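Local coordinates for signal transduction histidine-protein kinase/phosphatase MprB (Mycobacterium hassiacum, PDB 6BLK) that probably autophosphorylates on a histidine with ATP as a sensor kinase of a two-component system, this chain being its ATP-binding catalytic domain, at residues 25-29 / 59-65; 30-36 / 67-73; 80-86 / 147-153; 90-96 / 134-138. All coordinates share one frame. Where two conformers were deposited one is given. Residue numbers count along the deposited sequence, not the author numbering.

Contact 1: residues 25-29 / 59-65. With ATP (adenosine-5'-triphosphate), chain E.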
# COMPACT_ATOMS: atom_id res chain seq x y z
N ARG A 25 10.18 -12.30 2.84
CA ARG A 25 9.94 -12.87 1.52
C ARG A 25 10.89 -12.32 0.46
O ARG A 25 11.10 -12.99 -0.56
CB ARG A 25 8.49 -12.62 1.11
CG ARG A 25 7.48 -13.28 2.04
CD ARG A 25 6.04 -13.13 1.54
NE ARG A 25 5.79 -13.88 0.31
CZ ARG A 25 5.76 -15.21 0.23
NH1 ARG A 25 5.97 -15.96 1.30
NH2 ARG A 25 5.52 -15.80 -0.94
N ARG A 26 11.47 -11.13 0.67
CA ARG A 26 12.38 -10.51 -0.31
C ARG A 26 13.42 -9.70 0.46
O ARG A 26 13.37 -8.46 0.54
CB ARG A 26 11.63 -9.63 -1.31
CG ARG A 26 10.72 -10.39 -2.30
CD ARG A 26 11.48 -11.01 -3.45
NE ARG A 26 12.38 -10.05 -4.08
CZ ARG A 26 12.12 -9.37 -5.19
NH1 ARG A 26 10.97 -9.50 -5.85
NH2 ARG A 26 13.05 -8.52 -5.63
N SER A 27 14.41 -10.40 1.02
CA SER A 27 15.47 -9.75 1.78
C SER A 27 16.39 -8.90 0.92
O SER A 27 17.18 -8.12 1.47
CB SER A 27 16.30 -10.79 2.51
OG SER A 27 16.97 -11.61 1.58
N ASP A 28 16.33 -9.03 -0.41
CA ASP A 28 17.16 -8.21 -1.27
C ASP A 28 16.63 -6.78 -1.44
O ASP A 28 17.40 -5.90 -1.85
CB ASP A 28 17.26 -8.86 -2.65
CG ASP A 28 15.92 -8.99 -3.30
OD1 ASP A 28 15.04 -9.65 -2.70
OD2 ASP A 28 15.74 -8.41 -4.39
N ILE A 29 15.35 -6.53 -1.16
CA ILE A 29 14.76 -5.24 -1.47
C ILE A 29 15.25 -4.20 -0.48
O ILE A 29 15.33 -4.45 0.73
CB ILE A 29 13.23 -5.33 -1.46
CG1 ILE A 29 12.76 -6.17 -2.64
CG2 ILE A 29 12.59 -3.92 -1.48
CD1 ILE A 29 11.25 -6.51 -2.59
N ALA A 59 6.62 -5.96 -3.34
CA ALA A 59 7.74 -6.91 -3.32
C ALA A 59 7.64 -7.89 -4.48
O ALA A 59 8.65 -8.18 -5.14
CB ALA A 59 7.79 -7.66 -1.99
N LYS A 60 6.45 -8.40 -4.76
CA LYS A 60 6.31 -9.47 -5.75
C LYS A 60 6.87 -9.03 -7.08
O LYS A 60 7.60 -9.79 -7.75
CB LYS A 60 4.83 -9.89 -5.91
CG LYS A 60 4.35 -10.83 -4.84
CD LYS A 60 2.82 -10.97 -4.88
CE LYS A 60 2.35 -11.69 -6.11
NZ LYS A 60 0.84 -11.86 -6.19
N TRP A 61 6.53 -7.81 -7.49
CA TRP A 61 6.89 -7.30 -8.80
C TRP A 61 8.10 -6.36 -8.76
O TRP A 61 8.38 -5.69 -9.75
CB TRP A 61 5.66 -6.65 -9.44
CG TRP A 61 4.68 -7.71 -9.89
CD1 TRP A 61 4.79 -8.51 -10.99
CD2 TRP A 61 3.45 -8.10 -9.25
NE1 TRP A 61 3.72 -9.37 -11.07
CE2 TRP A 61 2.87 -9.13 -10.01
CE3 TRP A 61 2.78 -7.66 -8.09
CZ2 TRP A 61 1.68 -9.75 -9.66
CZ3 TRP A 61 1.59 -8.27 -7.75
CH2 TRP A 61 1.05 -9.30 -8.53
N SER A 62 8.82 -6.33 -7.67
CA SER A 62 10.10 -5.63 -7.58
C SER A 62 11.17 -6.41 -8.32
O SER A 62 11.29 -7.62 -8.10
CB SER A 62 10.56 -5.49 -6.15
OG SER A 62 9.95 -4.39 -5.49
N PRO A 63 12.03 -5.74 -9.08
CA PRO A 63 13.20 -6.42 -9.62
C PRO A 63 14.16 -6.83 -8.52
O PRO A 63 14.09 -6.35 -7.38
CB PRO A 63 13.81 -5.37 -10.56
CG PRO A 63 13.43 -4.07 -10.00
CD PRO A 63 12.04 -4.30 -9.40
N PRO A 64 15.07 -7.75 -8.80
CA PRO A 64 16.07 -8.09 -7.79
C PRO A 64 16.86 -6.86 -7.40
O PRO A 64 17.28 -6.07 -8.25
CB PRO A 64 16.95 -9.13 -8.50
CG PRO A 64 16.16 -9.58 -9.59
CD PRO A 64 15.29 -8.51 -10.03
N GLY A 65 17.02 -6.67 -6.09
CA GLY A 65 17.64 -5.48 -5.56
C GLY A 65 16.82 -4.21 -5.68
O GLY A 65 17.35 -3.13 -5.39
PG ATP E . -3.50 -11.73 -4.05
O1G ATP E . -3.10 -10.32 -3.68
O2G ATP E . -4.99 -12.10 -3.93
O3G ATP E . -2.57 -12.80 -3.50
PB ATP E . -2.66 -10.64 -6.63
O1B ATP E . -2.59 -11.23 -8.03
O2B ATP E . -1.44 -10.17 -5.93
O3B ATP E . -3.27 -11.80 -5.66
PA ATP E . -3.83 -7.99 -6.17
O1A ATP E . -5.29 -7.60 -5.94
O2A ATP E . -2.86 -7.77 -5.03
O3A ATP E . -3.88 -9.54 -6.66
O5' ATP E . -3.36 -7.29 -7.49
C5' ATP E . -4.12 -7.41 -8.68
C4' ATP E . -3.17 -7.42 -9.87
O4' ATP E . -2.68 -6.08 -10.02
C3' ATP E . -1.93 -8.31 -9.78
O3' ATP E . -2.19 -9.66 -10.21
C2' ATP E . -0.99 -7.58 -10.72
O2' ATP E . -1.28 -7.87 -12.10
C1' ATP E . -1.34 -6.13 -10.50
N9 ATP E . -0.51 -5.46 -9.48
C8 ATP E . -0.85 -5.12 -8.19
N7 ATP E . 0.19 -4.47 -7.59
C5 ATP E . 1.18 -4.40 -8.50
C6 ATP E . 2.50 -3.81 -8.49
N6 ATP E . 2.95 -3.23 -7.37
N1 ATP E . 3.22 -3.90 -9.60
C2 ATP E . 2.76 -4.50 -10.72
N3 ATP E . 1.54 -5.05 -10.81
C4 ATP E . 0.72 -5.01 -9.73
O HOH W 1 8.83 -12.07 -6.40

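Contact 2: residues 30-36 / 67-73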
# COMPACT_ATOMS: atom_id res chain seq x y z
N GLU A 30 15.53 -3.02 -0.99
CA GLU A 30 15.93 -1.91 -0.13
C GLU A 30 14.65 -1.15 0.19
O GLU A 30 14.17 -0.36 -0.62
CB GLU A 30 16.96 -1.03 -0.81
CG GLU A 30 17.21 0.30 -0.09
CD GLU A 30 17.55 0.13 1.39
OE1 GLU A 30 18.23 -0.86 1.74
OE2 GLU A 30 17.13 0.99 2.20
N PHE A 31 14.07 -1.42 1.36
CA PHE A 31 12.88 -0.69 1.80
C PHE A 31 13.30 0.67 2.34
O PHE A 31 14.10 0.75 3.28
CB PHE A 31 12.12 -1.47 2.87
CG PHE A 31 11.38 -2.67 2.33
CD1 PHE A 31 10.14 -2.53 1.73
CD2 PHE A 31 11.93 -3.94 2.45
CE1 PHE A 31 9.46 -3.63 1.26
CE2 PHE A 31 11.25 -5.04 1.97
CZ PHE A 31 10.01 -4.89 1.38
N GLU A 32 12.80 1.73 1.73
CA GLU A 32 13.13 3.09 2.11
C GLU A 32 11.91 3.66 2.83
O GLU A 32 10.91 3.99 2.19
CB GLU A 32 13.49 3.93 0.89
CG GLU A 32 14.71 3.39 0.15
CD GLU A 32 15.01 4.14 -1.13
OE1 GLU A 32 14.06 4.50 -1.86
OE2 GLU A 32 16.21 4.36 -1.42
N VAL A 33 12.01 3.77 4.15
CA VAL A 33 10.85 4.01 5.00
C VAL A 33 10.96 5.40 5.59
O VAL A 33 11.99 5.77 6.17
CB VAL A 33 10.71 2.94 6.10
CG1 VAL A 33 9.44 3.11 6.88
CG2 VAL A 33 10.74 1.59 5.49
N THR A 34 9.92 6.21 5.37
CA THR A 34 9.84 7.56 5.93
C THR A 34 8.40 7.74 6.44
O THR A 34 7.50 8.01 5.65
CB THR A 34 10.18 8.62 4.90
OG1 THR A 34 11.40 8.27 4.23
CG2 THR A 34 10.33 9.97 5.56
N VAL A 35 8.19 7.60 7.75
CA VAL A 35 6.84 7.56 8.31
C VAL A 35 6.71 8.64 9.38
O VAL A 35 7.36 8.56 10.43
CB VAL A 35 6.51 6.16 8.87
CG1 VAL A 35 5.18 6.09 9.54
CG2 VAL A 35 6.52 5.16 7.73
N THR A 36 5.91 9.65 9.09
CA THR A 36 5.62 10.60 10.15
C THR A 36 4.61 9.98 11.13
O THR A 36 3.71 9.25 10.72
CB THR A 36 5.08 11.92 9.59
OG1 THR A 36 5.35 12.98 10.52
CG2 THR A 36 3.59 11.85 9.34
N ARG A 67 14.17 -1.15 -5.03
CA ARG A 67 13.88 -0.28 -3.91
C ARG A 67 12.36 -0.17 -3.81
O ARG A 67 11.68 0.00 -4.82
CB ARG A 67 14.50 1.10 -4.11
CG ARG A 67 16.02 1.11 -3.97
CD ARG A 67 16.60 2.52 -4.01
NE ARG A 67 16.38 3.19 -5.30
CZ ARG A 67 15.66 4.31 -5.47
NH1 ARG A 67 15.09 4.93 -4.45
NH2 ARG A 67 15.54 4.81 -6.69
N VAL A 68 11.86 -0.27 -2.58
CA VAL A 68 10.45 -0.05 -2.31
C VAL A 68 10.36 1.12 -1.33
O VAL A 68 10.99 1.10 -0.27
CB VAL A 68 9.78 -1.32 -1.75
CG1 VAL A 68 8.37 -1.00 -1.17
CG2 VAL A 68 9.71 -2.42 -2.82
N GLY A 69 9.62 2.16 -1.72
CA GLY A 69 9.47 3.34 -0.90
C GLY A 69 8.17 3.23 -0.11
O GLY A 69 7.16 2.80 -0.64
N VAL A 70 8.26 3.58 1.17
CA VAL A 70 7.13 3.51 2.08
C VAL A 70 7.12 4.85 2.80
O VAL A 70 7.92 5.09 3.71
CB VAL A 70 7.24 2.37 3.09
CG1 VAL A 70 6.02 2.32 3.96
CG2 VAL A 70 7.50 1.03 2.39
N ARG A 71 6.23 5.74 2.39
CA ARG A 71 6.28 7.12 2.84
C ARG A 71 4.92 7.51 3.38
O ARG A 71 3.90 7.24 2.76
CB ARG A 71 6.69 8.10 1.73
CG ARG A 71 7.77 7.61 0.75
CD ARG A 71 9.18 7.80 1.22
NE ARG A 71 10.13 7.40 0.18
CZ ARG A 71 11.43 7.23 0.40
NH1 ARG A 71 11.94 7.43 1.61
NH2 ARG A 71 12.23 6.88 -0.60
N LEU A 72 4.91 8.13 4.54
CA LEU A 72 3.66 8.59 5.13
C LEU A 72 3.91 10.01 5.61
O LEU A 72 4.76 10.25 6.48
CB LEU A 72 3.17 7.68 6.27
CG LEU A 72 1.77 7.94 6.82
CD1 LEU A 72 1.29 6.72 7.58
CD2 LEU A 72 1.83 9.12 7.73
N TYR A 73 3.18 10.96 5.02
CA TYR A 73 3.31 12.36 5.36
C TYR A 73 1.93 12.94 5.60
O TYR A 73 0.98 12.57 4.91
CB TYR A 73 3.98 13.14 4.24
CG TYR A 73 5.45 12.93 4.12
CD1 TYR A 73 6.33 13.54 5.01
CD2 TYR A 73 5.98 12.15 3.11
CE1 TYR A 73 7.71 13.36 4.89
CE2 TYR A 73 7.31 11.97 2.98
CZ TYR A 73 8.18 12.56 3.87
OH TYR A 73 9.54 12.34 3.67

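Contact 3: residues 80-86 / 147-153. With ATP (adenosine-5'-triphosphate), chain E.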
# COMPACT_ATOMS: atom_id res chain seq x y z
N ALA A 80 -3.36 12.23 6.35
CA ALA A 80 -2.03 11.89 5.92
C ALA A 80 -2.14 10.94 4.75
O ALA A 80 -3.19 10.34 4.50
CB ALA A 80 -1.21 11.22 7.03
N GLU A 81 -1.07 10.86 4.00
CA GLU A 81 -1.03 10.05 2.80
C GLU A 81 0.10 9.05 2.93
O GLU A 81 1.25 9.45 3.16
CB GLU A 81 -0.84 10.94 1.57
CG GLU A 81 -0.95 10.21 0.27
CD GLU A 81 -0.46 11.04 -0.92
OE1 GLU A 81 0.37 11.95 -0.72
OE2 GLU A 81 -0.89 10.77 -2.07
N LEU A 82 -0.22 7.78 2.71
CA LEU A 82 0.75 6.70 2.66
C LEU A 82 0.97 6.39 1.19
O LEU A 82 0.02 6.13 0.45
CB LEU A 82 0.25 5.47 3.42
CG LEU A 82 0.96 4.12 3.26
CD1 LEU A 82 2.37 4.13 3.83
CD2 LEU A 82 0.14 3.03 3.95
N VAL A 83 2.21 6.43 0.76
CA VAL A 83 2.55 6.12 -0.62
C VAL A 83 3.55 5.00 -0.60
O VAL A 83 4.64 5.14 -0.02
CB VAL A 83 3.10 7.33 -1.39
CG1 VAL A 83 3.26 6.98 -2.86
CG2 VAL A 83 2.18 8.51 -1.27
N ILE A 84 3.20 3.89 -1.23
CA ILE A 84 4.08 2.72 -1.35
C ILE A 84 4.46 2.55 -2.82
O ILE A 84 3.59 2.51 -3.71
CB ILE A 84 3.43 1.46 -0.78
CG1 ILE A 84 3.29 1.57 0.74
CG2 ILE A 84 4.23 0.22 -1.17
CD1 ILE A 84 2.33 0.58 1.37
N THR A 85 5.76 2.54 -3.09
CA THR A 85 6.26 2.62 -4.44
C THR A 85 7.23 1.49 -4.70
O THR A 85 7.95 1.03 -3.80
CB THR A 85 6.99 3.95 -4.76
OG1 THR A 85 8.04 4.15 -3.80
CG2 THR A 85 6.08 5.11 -4.77
N ASP A 86 7.27 1.06 -5.96
CA ASP A 86 8.26 0.06 -6.38
C ASP A 86 8.87 0.47 -7.70
O ASP A 86 8.55 1.50 -8.29
CB ASP A 86 7.64 -1.34 -6.47
CG ASP A 86 6.50 -1.39 -7.45
OD1 ASP A 86 6.72 -1.09 -8.65
OD2 ASP A 86 5.37 -1.68 -7.00
N THR A 147 5.05 1.15 -9.82
CA THR A 147 3.71 1.48 -9.33
C THR A 147 3.79 2.27 -8.03
O THR A 147 4.62 1.99 -7.16
CB THR A 147 2.88 0.22 -9.08
OG1 THR A 147 2.83 -0.55 -10.28
CG2 THR A 147 1.44 0.55 -8.69
N ALA A 148 2.88 3.22 -7.89
CA ALA A 148 2.68 3.95 -6.66
C ALA A 148 1.23 3.74 -6.25
O ALA A 148 0.32 4.00 -7.04
CB ALA A 148 2.99 5.43 -6.86
N ILE A 149 1.03 3.19 -5.05
CA ILE A 149 -0.30 3.13 -4.45
C ILE A 149 -0.35 4.23 -3.40
O ILE A 149 0.47 4.26 -2.49
CB ILE A 149 -0.56 1.78 -3.80
CG1 ILE A 149 -0.45 0.65 -4.84
CG2 ILE A 149 -1.92 1.79 -3.14
CD1 ILE A 149 -1.55 0.62 -5.88
N HIS A 150 -1.35 5.12 -3.53
CA HIS A 150 -1.51 6.27 -2.66
C HIS A 150 -2.76 6.06 -1.81
O HIS A 150 -3.86 5.89 -2.36
CB HIS A 150 -1.69 7.55 -3.49
CG HIS A 150 -0.54 7.95 -4.35
ND1 HIS A 150 0.19 9.09 -4.10
CD2 HIS A 150 -0.02 7.42 -5.49
CE1 HIS A 150 1.12 9.24 -5.02
NE2 HIS A 150 1.02 8.23 -5.87
N ILE A 151 -2.60 6.11 -0.48
CA ILE A 151 -3.69 5.91 0.47
C ILE A 151 -3.76 7.12 1.39
O ILE A 151 -2.81 7.42 2.13
CB ILE A 151 -3.48 4.63 1.29
CG1 ILE A 151 -3.57 3.40 0.37
CG2 ILE A 151 -4.50 4.55 2.44
CD1 ILE A 151 -3.19 2.10 1.02
N VAL A 152 -4.91 7.78 1.38
CA VAL A 152 -5.15 8.90 2.27
C VAL A 152 -5.97 8.39 3.45
O VAL A 152 -7.00 7.74 3.25
CB VAL A 152 -5.85 10.04 1.51
CG1 VAL A 152 -6.21 11.17 2.48
CG2 VAL A 152 -4.96 10.54 0.42
N LEU A 153 -5.52 8.69 4.68
CA LEU A 153 -6.16 8.23 5.92
C LEU A 153 -6.46 9.43 6.80
O LEU A 153 -5.55 10.23 7.10
CB LEU A 153 -5.29 7.25 6.71
CG LEU A 153 -5.12 5.88 6.03
CD1 LEU A 153 -4.12 5.09 6.86
CD2 LEU A 153 -6.46 5.16 5.90
PG ATP E . -3.50 -11.73 -4.05
O1G ATP E . -3.10 -10.32 -3.68
O2G ATP E . -4.99 -12.10 -3.93
O3G ATP E . -2.57 -12.80 -3.50
PB ATP E . -2.66 -10.64 -6.63
O1B ATP E . -2.59 -11.23 -8.03
O2B ATP E . -1.44 -10.17 -5.93
O3B ATP E . -3.27 -11.80 -5.66
PA ATP E . -3.83 -7.99 -6.17
O1A ATP E . -5.29 -7.60 -5.94
O2A ATP E . -2.86 -7.77 -5.03
O3A ATP E . -3.88 -9.54 -6.66
O5' ATP E . -3.36 -7.29 -7.49
C5' ATP E . -4.12 -7.41 -8.68
C4' ATP E . -3.17 -7.42 -9.87
O4' ATP E . -2.68 -6.08 -10.02
C3' ATP E . -1.93 -8.31 -9.78
O3' ATP E . -2.19 -9.66 -10.21
C2' ATP E . -0.99 -7.58 -10.72
O2' ATP E . -1.28 -7.87 -12.10
C1' ATP E . -1.34 -6.13 -10.50
N9 ATP E . -0.51 -5.46 -9.48
C8 ATP E . -0.85 -5.12 -8.19
N7 ATP E . 0.19 -4.47 -7.59
C5 ATP E . 1.18 -4.40 -8.50
C6 ATP E . 2.50 -3.81 -8.49
N6 ATP E . 2.95 -3.23 -7.37
N1 ATP E . 3.22 -3.90 -9.60
C2 ATP E . 2.76 -4.50 -10.72
N3 ATP E . 1.54 -5.05 -10.81
C4 ATP E . 0.72 -5.01 -9.73
O HOH W 2 5.12 -2.12 -10.52

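Contact 4: residues 90-96 / 134-138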
# COMPACT_ATOMS: atom_id res chain seq x y z
N GLY A 90 4.97 -1.10 -13.34
CA GLY A 90 3.92 -0.12 -13.27
C GLY A 90 2.63 -0.64 -13.86
O GLY A 90 2.60 -1.57 -14.65
N ILE A 91 1.53 -0.02 -13.45
CA ILE A 91 0.21 -0.33 -13.98
C ILE A 91 -0.18 0.79 -14.94
O ILE A 91 -0.25 1.95 -14.52
CB ILE A 91 -0.83 -0.49 -12.86
CG1 ILE A 91 -0.48 -1.72 -12.01
CG2 ILE A 91 -2.25 -0.60 -13.45
CD1 ILE A 91 -1.28 -1.87 -10.73
N PRO A 92 -0.42 0.50 -16.22
CA PRO A 92 -0.61 1.58 -17.21
C PRO A 92 -1.93 2.31 -17.01
O PRO A 92 -2.85 1.79 -16.37
CB PRO A 92 -0.58 0.83 -18.55
CG PRO A 92 -1.06 -0.55 -18.21
CD PRO A 92 -0.57 -0.84 -16.82
N PRO A 93 -2.06 3.52 -17.57
CA PRO A 93 -3.25 4.33 -17.28
C PRO A 93 -4.58 3.66 -17.56
O PRO A 93 -5.52 3.84 -16.77
CB PRO A 93 -3.05 5.55 -18.19
CG PRO A 93 -1.59 5.62 -18.38
CD PRO A 93 -1.10 4.25 -18.42
N GLN A 94 -4.69 2.90 -18.64
CA GLN A 94 -5.99 2.36 -19.05
C GLN A 94 -6.51 1.29 -18.09
O GLN A 94 -7.73 1.13 -17.97
CB GLN A 94 -5.90 1.81 -20.48
CG GLN A 94 -4.97 0.61 -20.70
CD GLN A 94 -3.50 1.00 -20.92
OE1 GLN A 94 -3.10 2.16 -20.76
NE2 GLN A 94 -2.68 0.01 -21.30
N GLU A 95 -5.62 0.59 -17.40
CA GLU A 95 -5.98 -0.44 -16.43
C GLU A 95 -6.27 0.12 -15.04
O GLU A 95 -6.71 -0.64 -14.17
CB GLU A 95 -4.85 -1.46 -16.29
CG GLU A 95 -4.58 -2.29 -17.53
CD GLU A 95 -3.55 -3.37 -17.31
OE1 GLU A 95 -2.75 -3.28 -16.35
OE2 GLU A 95 -3.55 -4.34 -18.11
N ARG A 96 -5.98 1.38 -14.78
CA ARG A 96 -5.99 1.85 -13.40
C ARG A 96 -7.40 1.83 -12.80
O ARG A 96 -7.51 1.94 -11.58
CB ARG A 96 -5.37 3.23 -13.28
CG ARG A 96 -3.85 3.21 -13.42
CD ARG A 96 -3.25 4.54 -13.43
NE ARG A 96 -1.88 4.42 -13.88
CZ ARG A 96 -1.16 5.41 -14.35
NH1 ARG A 96 -1.67 6.63 -14.42
NH2 ARG A 96 0.07 5.16 -14.77
N ARG A 134 -5.68 5.65 -4.68
CA ARG A 134 -5.51 5.78 -6.11
C ARG A 134 -4.19 5.13 -6.48
O ARG A 134 -3.34 4.86 -5.63
CB ARG A 134 -5.55 7.23 -6.57
CG ARG A 134 -4.46 8.10 -6.07
CD ARG A 134 -4.57 9.49 -6.70
NE ARG A 134 -3.42 10.28 -6.29
CZ ARG A 134 -2.31 10.46 -7.02
NH1 ARG A 134 -2.18 9.96 -8.24
NH2 ARG A 134 -1.33 11.19 -6.52
N VAL A 135 -4.03 4.90 -7.77
CA VAL A 135 -2.86 4.24 -8.33
C VAL A 135 -2.27 5.17 -9.38
O VAL A 135 -2.99 5.88 -10.09
CB VAL A 135 -3.21 2.84 -8.89
CG1 VAL A 135 -4.35 2.92 -9.88
CG2 VAL A 135 -2.00 2.18 -9.58
N ASP A 136 -0.94 5.16 -9.48
CA ASP A 136 -0.23 6.00 -10.44
C ASP A 136 1.12 5.34 -10.69
O ASP A 136 1.44 4.33 -10.07
CB ASP A 136 -0.09 7.43 -9.88
CG ASP A 136 0.04 8.50 -10.96
OD1 ASP A 136 0.62 8.25 -12.04
OD2 ASP A 136 -0.44 9.63 -10.68
N TYR A 137 1.91 5.92 -11.58
CA TYR A 137 3.30 5.50 -11.72
C TYR A 137 4.12 6.06 -10.57
O TYR A 137 3.87 7.16 -10.08
CB TYR A 137 3.91 5.97 -13.04
CG TYR A 137 3.51 5.20 -14.25
CD1 TYR A 137 3.26 3.84 -14.20
CD2 TYR A 137 3.34 5.86 -15.45
CE1 TYR A 137 2.91 3.14 -15.35
CE2 TYR A 137 2.97 5.18 -16.59
CZ TYR A 137 2.75 3.84 -16.53
OH TYR A 137 2.39 3.19 -17.69
N ALA A 138 5.11 5.28 -10.12
CA ALA A 138 6.03 5.77 -9.10
C ALA A 138 6.99 6.84 -9.65
O ALA A 138 7.28 7.83 -8.97
CB ALA A 138 6.81 4.60 -8.49
O HOH W 3 2.98 0.22 -17.36
O HOH W 4 0.98 1.76 -11.60

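Contact 1: residues 25-29 / 59-65
Polar contacts dominate where the loop after helix 11-25 meets the end of helix 44-60 and the turn that follows. The edge of the Arg26 guanidinium points at the backbone carbonyls of Ser62 and Pro63. Arg26 NH1 and NH2 both donate to Ser62 O, at 2.9 and 3.2 Å. Arg26 NH2 gives a weak hydrogen bond to Pro63 O at 3.0 Å. A water accepts a weak bond from Arg26 NH1 and donates to Lys60 O.

Asp28 holds the arginine in place within the type I turn of 26-29. Arg26 NE donates to Asp28 OD1 and Arg26 NH2 to Asp28 OD2, each at 3.0 Å, as a two-pronged salt bridge. Asp28 OD2 accepts from Gly65 N at 2.7 Å.

The apolar part is small. Ile29 CD1 lies 3.7 Å from Ala59 CB.

Lys60 NZ donates to ATP O2B at 2.8 Å, and the Trp61 ring packs on the ribose. An arginine braced by a carboxylate thus binds the carbonyls of the helix exit, beside residues that hold ATP.

Contact 2: residues 30-36 / 67-73
These parallel strands are the outer members of a beta-alpha-beta unit, strand 30-40, helix 44-60 and strand 67-76. The axes of 30-35 and 67-73 approach to 4.6 Å, with 8° between their directions. Six backbone hydrogen bonds join them, such as Val68 N to Glu30 O (3.0 Å).

The face of Phe31, Val33, Val35, Val68, Val70 and Leu72 is apolar. The Phe31 ring leans across to Val68, with CD1 3.7 Å from Val68 CB, and turns its edge to Val70 CG2. Val33 and Val35 set methyls against the CB atoms of Val70 and Leu72. Helix 11-25 packs on Phe31 and Val33, helix 44-60 on Val68 and Val70.

The other, polar face has a dip at Gly69, which the Glu32 carboxylate spans between Arg67 and Arg71. Glu32 OE1 forms salt bridges to Arg67 NH1 (2.8 Å) and Arg71 NH2 (3.3 Å). The Tyr73 ring leans back, its OH 3.1 Å from Thr34 CG2. Arg71 curls back, and Arg71 NH1 donates to Thr34 OG1 at 2.8 Å.

Contact 3: residues 80-86 / 147-153
The adenine end of the ATP pocket sits at one end of this antiparallel strand pair, in the Bergerat-type ATPase fold shared with DNA gyrase B and HSP90. Asp86 OD2 accepts from ATP N6 at 2.9 Å. Asp86 OD1 accepts from Thr147 N at 3.0 Å and from Gly88 N, and a water links Asp86 OD1 to Thr147 OG1. Asp86 N donates to Thr147 O at 3.1 Å.

Away from the pocket, three pairs are doubly hydrogen-bonded: Ala80 with Leu153, Leu82 with Ile151, and Ile84 with Ile149. Their side chains form a buried apolar face, where helix 44-60 packs on Leu82, Ile84 and Ile149.

The other face carries Glu81, Val83 and His150. His150 ND1 donates to Glu81 OE2 at 2.8 Å. Val83 CG1 sits over the face of the His150 ring, 3.9 Å from its centroid, as a CH-pi contact.

Asp86 therefore uses one carboxylate oxygen to read the adenine amino group and the other to tie its loop to strand 147-154.

Contact 4: residues 90-96 / 134-138
Arg96, Tyr137 and Val135 have the most surface buried here. Arg96 reaches across to the strand, and its guanidinium lies over one face of the Tyr137 ring. The Arg96 CZ atom is 4.5 Å from the ring centroid and 2° off the normal, a cation-pi contact. Arg96 NE and NH2 both donate to Ile91 O, at 3.0 and 3.2 Å, so the arginine also braces its own loop. Asp136 adds charge: its OD1 forms a long salt bridge with Arg96 NH1 at 3.7 Å, well out of the guanidinium plane. Asp136 OD2 pairs with Arg134 NH1 at 3.0 Å.

The Tyr137 ring presents its edge to Gly90 CA. A side chain on Gly90 would clash with Tyr137 CE1, and its backbone angles also call for glycine. The Tyr137 OH lies 3.4 Å from Pro92 CA, and a water hydrogen-bonded to Tyr137 OH donates a weak bond to Gly90 O.

Val135 fills the apolar part. Its CG1 meets Arg96 CB at 3.6 Å, and its CG2 faces Ile91 CD1 at 4.3 Å. A second water accepts from Ile91 N and donates to Asp136 O.

Ile91 also touches ATP. The contact places the loop between strand 79-85 and helix 118-128 against strand 132-137, which pairs in turn with strand 147-154.

How the contacts relate
Contact 3 is the most buried, near the centre of the chain. Contacts 1, 2 and 4 are partly buried and lie further out. Contacts 2 and 3 are strand pairs of one sheet, and strands 67-76 and 79-85 join them edge to edge. Strand 147-154 carries the sheet on from contact 3 to strand 132-137 of contact 4. Contacts 2 and 3 rely on regular backbone hydrogen bonds, with apolar side chains toward the helices. Contacts 1 and 4 pin loops instead: each uses an arginine, bound to carbonyls across the contact in contact 1 and laid over a tyrosine in contact 4. Contacts 1, 3 and 4 each supply residues to the ATP pocket.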